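Local coordinates for protein transcriptional regulator, TetR family (PDB 3ON4) that probably binds DNA through an N-terminal helix-turn-helix and regulates transcription as a TetR-family homodimer, at the interface of chains A and B. Coordinates in Å, arbitrary orientation; residue numbers count along the deposited sequence, not the author numbering. Chains: chain A/B, Transcriptional regulator, TetR family.

Contact 1: the interface of chains A and B. Residues chain A 26, 110-111, 114-115, 168; chain B 26, 110-111, 114-115, 168.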
loop_
_atom_site.group_PDB
_atom_site.type_symbol
_atom_site.label_atom_id
_atom_site.label_comp_id
_atom_site.label_asym_id
_atom_site.label_seq_id
_atom_site.Cartn_x
_atom_site.Cartn_y
_atom_site.Cartn_z
ATOM N N ASP A 26 4.597 -10.377 5.186
ATOM C CA ASP A 26 5.780 -9.607 5.621
ATOM C C ASP A 26 6.459 -8.805 4.543
ATOM O O ASP A 26 7.172 -7.832 4.858
ATOM C CB ASP A 26 6.843 -10.547 6.194
ATOM C CG ASP A 26 6.383 -11.279 7.435
ATOM O OD1 ASP A 26 5.459 -10.820 8.150
ATOM O OD2 ASP A 26 6.970 -12.349 7.703
ATOM N N GLY A 110 -0.335 -5.582 -3.934
ATOM C CA GLY A 110 -0.082 -4.424 -3.101
ATOM C C GLY A 110 1.289 -4.477 -2.433
ATOM O O GLY A 110 1.991 -3.455 -2.344
HETATM N N MSE A 111 1.668 -5.657 -1.952
HETATM C CA MSE A 111 2.974 -5.824 -1.338
HETATM C C MSE A 111 4.100 -5.538 -2.322
HETATM O O MSE A 111 5.055 -4.760 -2.023
HETATM C CB MSE A 111 3.104 -7.219 -0.748
HETATM C CG MSE A 111 2.310 -7.396 0.539
HETATM SE SE MSE A 111 2.839 -6.148 1.932
HETATM C CE MSE A 111 3.039 -7.457 3.394
ATOM N N SER A 114 4.344 -1.817 -3.082
ATOM C CA SER A 114 5.050 -1.059 -2.044
ATOM C C SER A 114 6.589 -1.193 -2.178
ATOM O O SER A 114 7.329 -0.220 -1.963
ATOM C CB SER A 114 4.584 -1.466 -0.635
ATOM O OG SER A 114 5.111 -2.733 -0.225
ATOM N N ASP A 115 7.048 -2.390 -2.539
ATOM C CA ASP A 115 8.473 -2.696 -2.630
ATOM C C ASP A 115 9.075 -2.380 -4.005
ATOM O O ASP A 115 10.273 -2.590 -4.212
ATOM C CB ASP A 115 8.688 -4.193 -2.350
ATOM C CG ASP A 115 8.234 -4.602 -0.965
ATOM O OD1 ASP A 115 8.335 -3.776 -0.034
ATOM O OD2 ASP A 115 7.757 -5.742 -0.818
ATOM N N LEU A 168 -4.544 -2.257 3.323
ATOM C CA LEU A 168 -3.304 -1.808 3.950
ATOM C C LEU A 168 -3.556 -1.330 5.378
ATOM O O LEU A 168 -2.841 -1.703 6.324
ATOM C CB LEU A 168 -2.725 -0.666 3.113
ATOM C CG LEU A 168 -1.314 -0.190 3.365
ATOM C CD1 LEU A 168 -0.267 -1.269 2.955
ATOM C CD2 LEU A 168 -1.076 1.107 2.556
ATOM N N ASP B 26 12.058 3.091 -1.368
ATOM C CA ASP B 26 12.348 1.636 -1.418
ATOM C C ASP B 26 11.768 0.811 -0.265
ATOM O O ASP B 26 11.627 -0.400 -0.421
ATOM C CB ASP B 26 13.889 1.375 -1.428
ATOM C CG ASP B 26 14.617 2.049 -2.590
ATOM O OD1 ASP B 26 14.012 2.348 -3.636
ATOM O OD2 ASP B 26 15.839 2.288 -2.438
ATOM N N GLY B 110 2.349 4.783 4.532
ATOM C CA GLY B 110 1.989 3.684 3.667
ATOM C C GLY B 110 3.079 2.641 3.530
ATOM O O GLY B 110 2.804 1.428 3.556
HETATM N N MSE B 111 4.320 3.105 3.411
HETATM C CA MSE B 111 5.471 2.186 3.350
HETATM C C MSE B 111 5.583 1.348 4.638
HETATM O O MSE B 111 5.670 0.116 4.581
HETATM C CB MSE B 111 6.774 2.936 3.068
HETATM C CG MSE B 111 6.923 3.436 1.636
HETATM SE SE MSE B 111 6.839 1.986 0.338
HETATM C CE MSE B 111 8.424 2.465 -0.745
ATOM N N SER B 114 2.788 -1.267 4.863
ATOM C CA SER B 114 2.999 -2.456 4.041
ATOM C C SER B 114 3.958 -3.466 4.731
ATOM O O SER B 114 3.800 -4.696 4.610
ATOM C CB SER B 114 3.524 -2.059 2.650
ATOM O OG SER B 114 4.902 -1.727 2.657
ATOM N N ASP B 115 4.934 -2.922 5.455
ATOM C CA ASP B 115 5.996 -3.672 6.096
ATOM C C ASP B 115 5.654 -4.105 7.534
ATOM O O ASP B 115 6.433 -4.810 8.180
ATOM C CB ASP B 115 7.271 -2.799 6.143
ATOM C CG ASP B 115 7.822 -2.463 4.746
ATOM O OD1 ASP B 115 7.684 -3.317 3.846
ATOM O OD2 ASP B 115 8.401 -1.365 4.573
ATOM N N LEU B 168 0.076 4.517 -4.149
ATOM C CA LEU B 168 0.716 3.242 -4.363
ATOM C C LEU B 168 0.757 2.827 -5.833
ATOM O O LEU B 168 1.783 2.369 -6.337
ATOM C CB LEU B 168 -0.035 2.167 -3.560
ATOM C CG LEU B 168 0.605 0.797 -3.492
ATOM C CD1 LEU B 168 1.818 0.806 -2.550
ATOM C CD2 LEU B 168 -0.428 -0.215 -3.023
HETATM O O HOH W 1 10.824 -2.858 0.528
HETATM O O HOH W 2 8.768 -5.717 4.152
#
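A:Ser114 and B:Ser114 meet on the two-fold axis of a homodimer interface, the usual form of assembly for TetR-family regulators, and help hold the two chains together where helix 108-115 of one meets its copy. The serines cross each other at the axis, their CB-OG bonds nearly at right angles, with CB of A:Ser114 lying 3.5 Å from CB of B:Ser114. So close an approach suits a small residue. Each hydroxyl takes the crowded position between its own backbone N and carbonyl carbon (chi1 75° in chain A), which turns it back to its own helix: A:Ser114 OG donates to the carbonyl oxygen of A:Met111 at 2.7 Å, tilted 19° from the carbonyl plane. B:Ser114 does the same, and each hydroxyl spends its hydrogen on its own chain.

The isobutyl group of A:Leu168 comes in over the partner backbone, its CD1 3.6 Å from CA of B:Ser114, while its CD2 faces the B:Gly110 turn. With no side chain, glycine keeps the helix surface low beneath this branch. A:Met111, a selenomethionine in this crystal, is bent at chi2 and chi3 and brings its flexible tip to the partner carbonyl, with SE 3.2 Å from O of B:Ser114.

The carboxylates of A:Asp115 and B:Asp115 are nearly coplanar, 5° apart, with their OD1 atoms separated by 4.0 Å. Water may ease the likely repulsion: one molecule lies 2.7 Å from OD1 of A:Asp115 and 2.8 Å from the carbonyl oxygen of B:Asp26, and its twin joins B:Asp115 to A:Asp26.

In the fold, helix 108-115 ends at this axis, flanked by helix 149-173 of the partner and by the end of the partner's helix 11-26, which belongs to the TetR-type N-terminal region.

Contact 2: the interface of chains A and B. Residues chain A 113-114, 116, 128, 131; chain B 168, 171-172.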
loop_
_atom_site.group_PDB
_atom_site.type_symbol
_atom_site.label_atom_id
_atom_site.label_comp_id
_atom_site.label_asym_id
_atom_site.label_seq_id
_atom_site.Cartn_x
_atom_site.Cartn_y
_atom_site.Cartn_z
ATOM N N ALA A 113 3.836 -3.795 -5.097
ATOM C CA ALA A 113 3.750 -2.363 -5.392
ATOM C C ALA A 113 4.494 -1.514 -4.369
ATOM O O ALA A 113 5.182 -0.577 -4.750
ATOM C CB ALA A 113 2.299 -1.893 -5.507
ATOM N N SER A 114 4.344 -1.817 -3.082
ATOM C CA SER A 114 5.050 -1.059 -2.044
ATOM C C SER A 114 6.589 -1.193 -2.178
ATOM O O SER A 114 7.329 -0.220 -1.963
ATOM C CB SER A 114 4.584 -1.466 -0.635
ATOM O OG SER A 114 5.111 -2.733 -0.225
ATOM N N PHE A 116 8.249 -1.846 -4.910
ATOM C CA PHE A 116 8.535 -1.796 -6.368
ATOM C C PHE A 116 9.935 -1.322 -6.733
ATOM O O PHE A 116 10.633 -1.973 -7.533
ATOM C CB PHE A 116 7.467 -0.934 -7.036
ATOM C CG PHE A 116 7.361 -1.112 -8.515
ATOM C CD1 PHE A 116 6.573 -2.128 -9.041
ATOM C CD2 PHE A 116 7.998 -0.245 -9.377
ATOM C CE1 PHE A 116 6.433 -2.273 -10.400
ATOM C CE2 PHE A 116 7.879 -0.396 -10.752
ATOM C CZ PHE A 116 7.079 -1.412 -11.255
ATOM N N LYS A 128 3.089 -5.245 -12.510
ATOM C CA LYS A 128 2.278 -4.377 -13.372
ATOM C C LYS A 128 1.211 -5.180 -14.125
ATOM O O LYS A 128 0.075 -4.713 -14.291
ATOM C CB LYS A 128 3.160 -3.571 -14.340
ATOM C CG LYS A 128 3.914 -2.476 -13.625
ATOM C CD LYS A 128 4.597 -1.491 -14.562
ATOM C CE LYS A 128 5.919 -2.005 -15.065
ATOM N NZ LYS A 128 6.470 -1.143 -16.165
ATOM N N PHE A 131 -1.906 -5.811 -11.865
ATOM C CA PHE A 131 -2.825 -4.679 -11.802
ATOM C C PHE A 131 -3.546 -4.407 -13.125
ATOM O O PHE A 131 -4.739 -4.107 -13.126
ATOM C CB PHE A 131 -2.126 -3.443 -11.242
ATOM C CG PHE A 131 -1.893 -3.556 -9.758
ATOM C CD1 PHE A 131 -2.973 -3.562 -8.890
ATOM C CD2 PHE A 131 -0.618 -3.760 -9.241
ATOM C CE1 PHE A 131 -2.786 -3.731 -7.526
ATOM C CE2 PHE A 131 -0.431 -3.916 -7.885
ATOM C CZ PHE A 131 -1.511 -3.908 -7.027
ATOM N N LEU B 168 0.076 4.517 -4.149
ATOM C CA LEU B 168 0.716 3.242 -4.363
ATOM C C LEU B 168 0.757 2.827 -5.833
ATOM O O LEU B 168 1.783 2.369 -6.337
ATOM C CB LEU B 168 -0.035 2.167 -3.560
ATOM C CG LEU B 168 0.605 0.797 -3.492
ATOM C CD1 LEU B 168 1.818 0.806 -2.550
ATOM C CD2 LEU B 168 -0.428 -0.215 -3.023
ATOM N N ARG B 171 2.516 5.590 -8.765
ATOM C CA ARG B 171 3.991 5.590 -8.828
ATOM C C ARG B 171 4.600 4.373 -9.563
ATOM O O ARG B 171 5.790 4.348 -9.869
ATOM C CB ARG B 171 4.560 5.786 -7.411
ATOM C CG ARG B 171 4.389 4.624 -6.507
ATOM C CD ARG B 171 4.887 4.979 -5.106
ATOM N NE ARG B 171 6.330 5.149 -5.064
ATOM C CZ ARG B 171 7.213 4.214 -4.700
ATOM N NH1 ARG B 171 6.816 2.989 -4.374
ATOM N NH2 ARG B 171 8.508 4.501 -4.696
ATOM N N LEU B 172 3.774 3.400 -9.938
ATOM C CA LEU B 172 4.267 2.241 -10.674
ATOM C C LEU B 172 4.554 2.512 -12.137
ATOM O O LEU B 172 5.483 1.937 -12.703
ATOM C CB LEU B 172 3.280 1.072 -10.604
ATOM C CG LEU B 172 2.889 0.641 -9.199
ATOM C CD1 LEU B 172 2.019 -0.624 -9.303
ATOM C CD2 LEU B 172 4.138 0.429 -8.293
HETATM O O HOH W 3 4.188 1.966 -5.016
HETATM O O HOH W 4 8.994 1.104 -3.852
HETATM O O HOH W 5 7.293 1.267 -14.644
#
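The last turn of helix 108-115 in chain A, with A:Ala113 on its surface, passes into the 3-10 turn 116-118 and faces B:Leu168 and B:Leu172 at the C-terminal end of chain B's helix 149-173. This is a helix-packing patch of the TetR-family dimer, apolar in the middle and bridged by water at its margins.

B:Leu172 has more of its own surface buried here than any other residue of the patch, and its two methyls go to different partners. CD2 of B:Leu172 sits over one face of the A:Phe116 ring, offset toward the rim and 3.9 Å from the centroid, a CH-pi contact. CG anti to the backbone N (chi1 -162°) carries the ring out to B:Leu172, and chi2 near 86° turns its face to the methyl. CD1 of B:Leu172 touches both A:Ala113 CB, 4.0 Å away, and CD2 of A:Phe131, whose side chain crosses the leucine at about a right angle. A branched leucine can thus fill both places at once. Alanine suits the helix surface because its small methyl lets B:Leu168 come close, with CG of that leucine 3.8 Å from A:Ala113 CB.

B:Arg171 skirts the apolar core, its chain bent at chi3 (-69°). An arginine arm is long enough to pass the leucines, and its NH1 can serve two waters at once. B:Arg171 NH1 donates to one water at 2.9 Å, which also lies 2.7 Å from the carbonyl oxygen of A:Ala113 and is shared with that of B:Leu168. A second water, at the guanidinium edge and in its plane, connects the same NH1 to the carbonyl oxygen of A:Ser114. At the other margin the long arm of A:Lys128 brings its amine NZ within 3.0 Å of a water that meets the carbonyl oxygen of B:Leu172.

The centres of the C-alpha atoms of contact 1 and contact 2 are about 9 Å apart, and the two patches share A:Ser114 and B:Leu168, so they form one continuous surface. Both use helix 108-115 of chain A and helix 149-173 of chain B. Contact 1 lies on the two-fold axis, where like residues face each other, whereas contact 2 lies off it and recurs with the chains exchanged. Contact 1, through its waters, would link the dimer core to helix 11-26, while contact 2 adds apolar packing and helix 121-144; together they could help fix how the two presumed DNA-binding motifs are spaced.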